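Local coordinates for globin domain-containing protein (Pseudomonas aeruginosa, PDB 1TU9), which is of unknown function but binds heme in a globin fold and, like its relatives, may bind or carry oxygen, at residues A[25-30]-A[44-49]. Sequence-based numbering, arbitrary orientation.
Sequences DFYRHF and TDMTAQ. With HEM (protoporphyrin IX containing Fe), chain B; PPI (propanoic acid), chain C.
Apolar contact between Tyr27 and Met46 joins helix 22-32 to the start of helix 46-64. Met46, whose chain curls at its last two torsions, brings its methyl CE over one face of the Tyr27 ring, 3.5 Å from CD2. Methionine suits this place because its flexible, unbranched chain can fold against a flat ring; tyrosine offers that apolar face and a polar hydroxyl at its far end. There, CG of Gln49 packs 3.3 Å from Tyr27 OH.

No hydrogen bond runs directly between the two segments; the polar ends of Tyr27 and Gln49 converge instead on propanoic acid, whose O1 coordinates the heme iron at 1.9 Å. In this globin fold the site is the distal pocket, across the heme from the axial ligand His79. A turn at chi2 (69°) swings the Gln49 amide toward the acid, and its N-H, suited to a carboxylate, makes a nearly straight NE2–O2 bond of 2.6 Å (170°). The acid's O2 also lies at the Tyr27 ring edge, hydrogen-bonded to OH at a doubtfully short 2.3 Å, so its placement needs caution. Apolar Phe26 turns its ring edge to the acid's methyl C3, which CE2 of Phe30 also touches, at 3.6 Å; both rings meet Trp94 edge-to-face.

At the helix start, Asp45 is the N-cap: OD1 accepts from Ala48 N at 3.1 Å.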
loop_
_atom_site.group_PDB
_atom_site.type_symbol
_atom_site.label_atom_id
_atom_site.label_comp_id
_atom_site.label_asym_id
_atom_site.label_seq_id
_atom_site.Cartn_x
_atom_site.Cartn_y
_atom_site.Cartn_z
ATOM N N ASP A 25 -4.093 -11.857 3.238
ATOM C CA ASP A 25 -2.822 -12.291 2.687
ATOM C C ASP A 25 -1.806 -11.146 2.653
ATOM O O ASP A 25 -0.645 -11.354 2.983
ATOM C CB ASP A 25 -2.993 -12.901 1.294
ATOM C CG ASP A 25 -3.628 -14.253 1.323
ATOM O OD1 ASP A 25 -3.677 -14.879 2.403
ATOM O OD2 ASP A 25 -4.056 -14.773 0.282
ATOM N N PHE A 26 -2.240 -9.948 2.281
ATOM C CA PHE A 26 -1.352 -8.797 2.318
ATOM C C PHE A 26 -0.693 -8.683 3.698
ATOM O O PHE A 26 0.532 -8.610 3.803
ATOM C CB PHE A 26 -2.071 -7.483 2.017
ATOM C CG PHE A 26 -1.190 -6.312 2.290
ATOM C CD1 PHE A 26 -0.162 -5.995 1.422
ATOM C CD2 PHE A 26 -1.268 -5.637 3.493
ATOM C CE1 PHE A 26 0.726 -4.968 1.720
ATOM C CE2 PHE A 26 -0.395 -4.620 3.795
ATOM C CZ PHE A 26 0.608 -4.284 2.904
ATOM N N TYR A 27 -1.496 -8.640 4.760
ATOM C CA TYR A 27 -0.917 -8.448 6.093
ATOM C C TYR A 27 -0.095 -9.637 6.541
ATOM O O TYR A 27 0.918 -9.452 7.199
ATOM C CB TYR A 27 -1.962 -8.031 7.156
ATOM C CG TYR A 27 -2.230 -6.548 7.077
ATOM C CD1 TYR A 27 -3.399 -6.064 6.501
ATOM C CD2 TYR A 27 -1.282 -5.624 7.504
ATOM C CE1 TYR A 27 -3.625 -4.709 6.375
ATOM C CE2 TYR A 27 -1.508 -4.261 7.378
ATOM C CZ TYR A 27 -2.686 -3.813 6.810
ATOM O OH TYR A 27 -2.924 -2.471 6.652
ATOM N N ARG A 28 -0.481 -10.852 6.159
ATOM C CA ARG A 28 0.338 -12.000 6.495
ATOM C C ARG A 28 1.736 -11.827 5.884
ATOM O O ARG A 28 2.748 -12.035 6.539
ATOM C CB ARG A 28 -0.310 -13.306 6.031
ATOM C CG ARG A 28 0.529 -14.531 6.300
ATOM C CD ARG A 28 -0.213 -15.831 6.095
ATOM N NE ARG A 28 -0.916 -15.906 4.815
ATOM C CZ ARG A 28 -0.374 -16.300 3.670
ATOM N NH1 ARG A 28 0.909 -16.608 3.595
ATOM N NH2 ARG A 28 -1.120 -16.385 2.586
ATOM N N HIS A 29 1.785 -11.439 4.613
ATOM C CA HIS A 29 3.077 -11.273 3.956
ATOM C C HIS A 29 3.870 -10.099 4.554
ATOM O O HIS A 29 5.076 -10.183 4.750
ATOM C CB HIS A 29 2.913 -11.010 2.467
ATOM C CG HIS A 29 2.174 -12.078 1.733
ATOM N ND1 HIS A 29 2.375 -13.422 1.946
ATOM C CD2 HIS A 29 1.269 -11.990 0.733
ATOM C CE1 HIS A 29 1.608 -14.115 1.118
ATOM N NE2 HIS A 29 0.919 -13.269 0.380
ATOM N N PHE A 30 3.175 -9.000 4.808
ATOM C CA PHE A 30 3.807 -7.786 5.310
ATOM C C PHE A 30 4.390 -8.023 6.713
ATOM O O PHE A 30 5.554 -7.717 6.973
ATOM C CB PHE A 30 2.763 -6.668 5.300
ATOM C CG PHE A 30 3.300 -5.280 5.612
ATOM C CD1 PHE A 30 4.554 -4.854 5.205
ATOM C CD2 PHE A 30 2.485 -4.375 6.252
ATOM C CE1 PHE A 30 4.996 -3.547 5.484
ATOM C CE2 PHE A 30 2.915 -3.078 6.514
ATOM C CZ PHE A 30 4.167 -2.675 6.115
ATOM N N THR A 44 -2.528 -3.396 17.098
ATOM C CA THR A 44 -3.446 -2.903 16.082
ATOM C C THR A 44 -4.612 -3.877 15.905
ATOM O O THR A 44 -4.411 -5.092 15.878
ATOM C CB THR A 44 -2.667 -2.741 14.756
ATOM O OG1 THR A 44 -1.668 -1.724 14.911
ATOM C CG2 THR A 44 -3.580 -2.273 13.595
ATOM N N ASP A 45 -5.815 -3.344 15.768
ATOM C CA ASP A 45 -6.975 -4.149 15.389
ATOM C C ASP A 45 -6.823 -4.404 13.892
ATOM O O ASP A 45 -7.064 -3.514 13.076
ATOM C CB ASP A 45 -8.244 -3.372 15.715
ATOM C CG ASP A 45 -9.499 -4.041 15.240
ATOM O OD1 ASP A 45 -9.404 -4.988 14.417
ATOM O OD2 ASP A 45 -10.606 -3.635 15.650
ATOM N N MET A 46 -6.390 -5.606 13.541
ATOM C CA MET A 46 -6.060 -5.905 12.151
ATOM C C MET A 46 -7.287 -5.983 11.262
ATOM O O MET A 46 -7.169 -5.761 10.063
ATOM C CB MET A 46 -5.245 -7.188 12.055
ATOM C CG MET A 46 -3.948 -7.155 12.831
ATOM S SD MET A 46 -2.832 -5.766 12.416
ATOM C CE MET A 46 -2.405 -6.141 10.743
ATOM N N THR A 47 -8.450 -6.293 11.827
ATOM C CA THR A 47 -9.681 -6.288 11.049
ATOM C C THR A 47 -10.012 -4.872 10.602
ATOM O O THR A 47 -10.252 -4.616 9.414
ATOM C CB THR A 47 -10.818 -6.915 11.885
ATOM O OG1 THR A 47 -10.489 -8.285 12.145
ATOM C CG2 THR A 47 -12.141 -6.956 11.125
ATOM N N ALA A 48 -9.943 -3.933 11.536
ATOM C CA ALA A 48 -10.149 -2.533 11.215
ATOM C C ALA A 48 -9.068 -2.029 10.266
ATOM O O ALA A 48 -9.346 -1.263 9.357
ATOM C CB ALA A 48 -10.178 -1.707 12.486
ATOM N N GLN A 49 -7.834 -2.467 10.476
ATOM C CA GLN A 49 -6.724 -1.988 9.664
ATOM C C GLN A 49 -6.890 -2.368 8.196
ATOM O O GLN A 49 -6.516 -1.601 7.319
ATOM C CB GLN A 49 -5.401 -2.532 10.185
ATOM C CG GLN A 49 -4.193 -1.817 9.614
ATOM C CD GLN A 49 -4.063 -0.388 10.116
ATOM O OE1 GLN A 49 -4.749 0.014 11.061
ATOM N NE2 GLN A 49 -3.175 0.377 9.489
HETATM C CHA HEM B . -1.947 3.491 10.041
HETATM C CHB HEM B . -2.063 3.604 5.103
HETATM C CHC HEM B . 2.497 2.291 5.041
HETATM C CHD HEM B . 2.380 1.286 9.757
HETATM C C1A HEM B . -2.326 3.709 8.712
HETATM C C2A HEM B . -3.580 4.297 8.261
HETATM C C3A HEM B . -3.622 4.318 6.928
HETATM C C4A HEM B . -2.393 3.749 6.431
HETATM C CMA HEM B . -4.780 4.866 6.062
HETATM C CAA HEM B . -4.677 4.823 9.193
HETATM C CBA HEM B . -4.701 6.356 9.117
HETATM C CGA HEM B . -3.323 6.986 9.182
HETATM O O1A HEM B . -2.672 6.906 10.250
HETATM O O2A HEM B . -2.861 7.589 8.175
HETATM C C1B HEM B . -0.829 3.287 4.620
HETATM C C2B HEM B . -0.373 3.250 3.238
HETATM C C3B HEM B . 0.907 2.891 3.222
HETATM C C4B HEM B . 1.273 2.680 4.623
HETATM C CMB HEM B . -1.254 3.557 2.003
HETATM C CAB HEM B . 1.827 2.686 1.987
HETATM C CBB HEM B . 1.817 3.511 0.935
HETATM C C1C HEM B . 2.810 1.839 6.299
HETATM C C2C HEM B . 4.014 1.131 6.593
HETATM C C3C HEM B . 3.990 0.816 7.883
HETATM C C4C HEM B . 2.771 1.343 8.445
HETATM C CMC HEM B . 5.094 0.820 5.555
HETATM C CAC HEM B . 5.111 0.062 8.608
HETATM C CBC HEM B . 4.875 -0.754 9.624
HETATM C C1D HEM B . 1.237 1.801 10.290
HETATM C C2D HEM B . 0.907 1.714 11.676
HETATM C C3D HEM B . -0.438 2.383 11.807
HETATM C C4D HEM B . -0.808 2.812 10.468
HETATM C CMD HEM B . 1.744 1.069 12.785
HETATM C CAD HEM B . -1.207 2.488 13.130
HETATM C CBD HEM B . -1.822 1.115 13.453
HETATM C CGD HEM B . -2.508 1.124 14.807
HETATM O O1D HEM B . -1.792 1.205 15.839
HETATM O O2D HEM B . -3.766 1.063 14.871
HETATM N NA HEM B . -1.647 3.394 7.554
HETATM N NB HEM B . 0.209 2.944 5.451
HETATM N NC HEM B . 2.052 1.960 7.442
HETATM N ND HEM B . 0.223 2.449 9.614
HETATM FE FE HEM B . 0.157 2.766 7.604
HETATM C C1 PPI C . -0.840 0.145 7.239
HETATM C C2 PPI C . 0.066 -0.156 6.104
HETATM C C3 PPI C . -0.196 -1.550 5.716
HETATM O O1 PPI C . -0.833 1.197 7.796
HETATM O O2 PPI C . -1.681 -0.803 7.684
#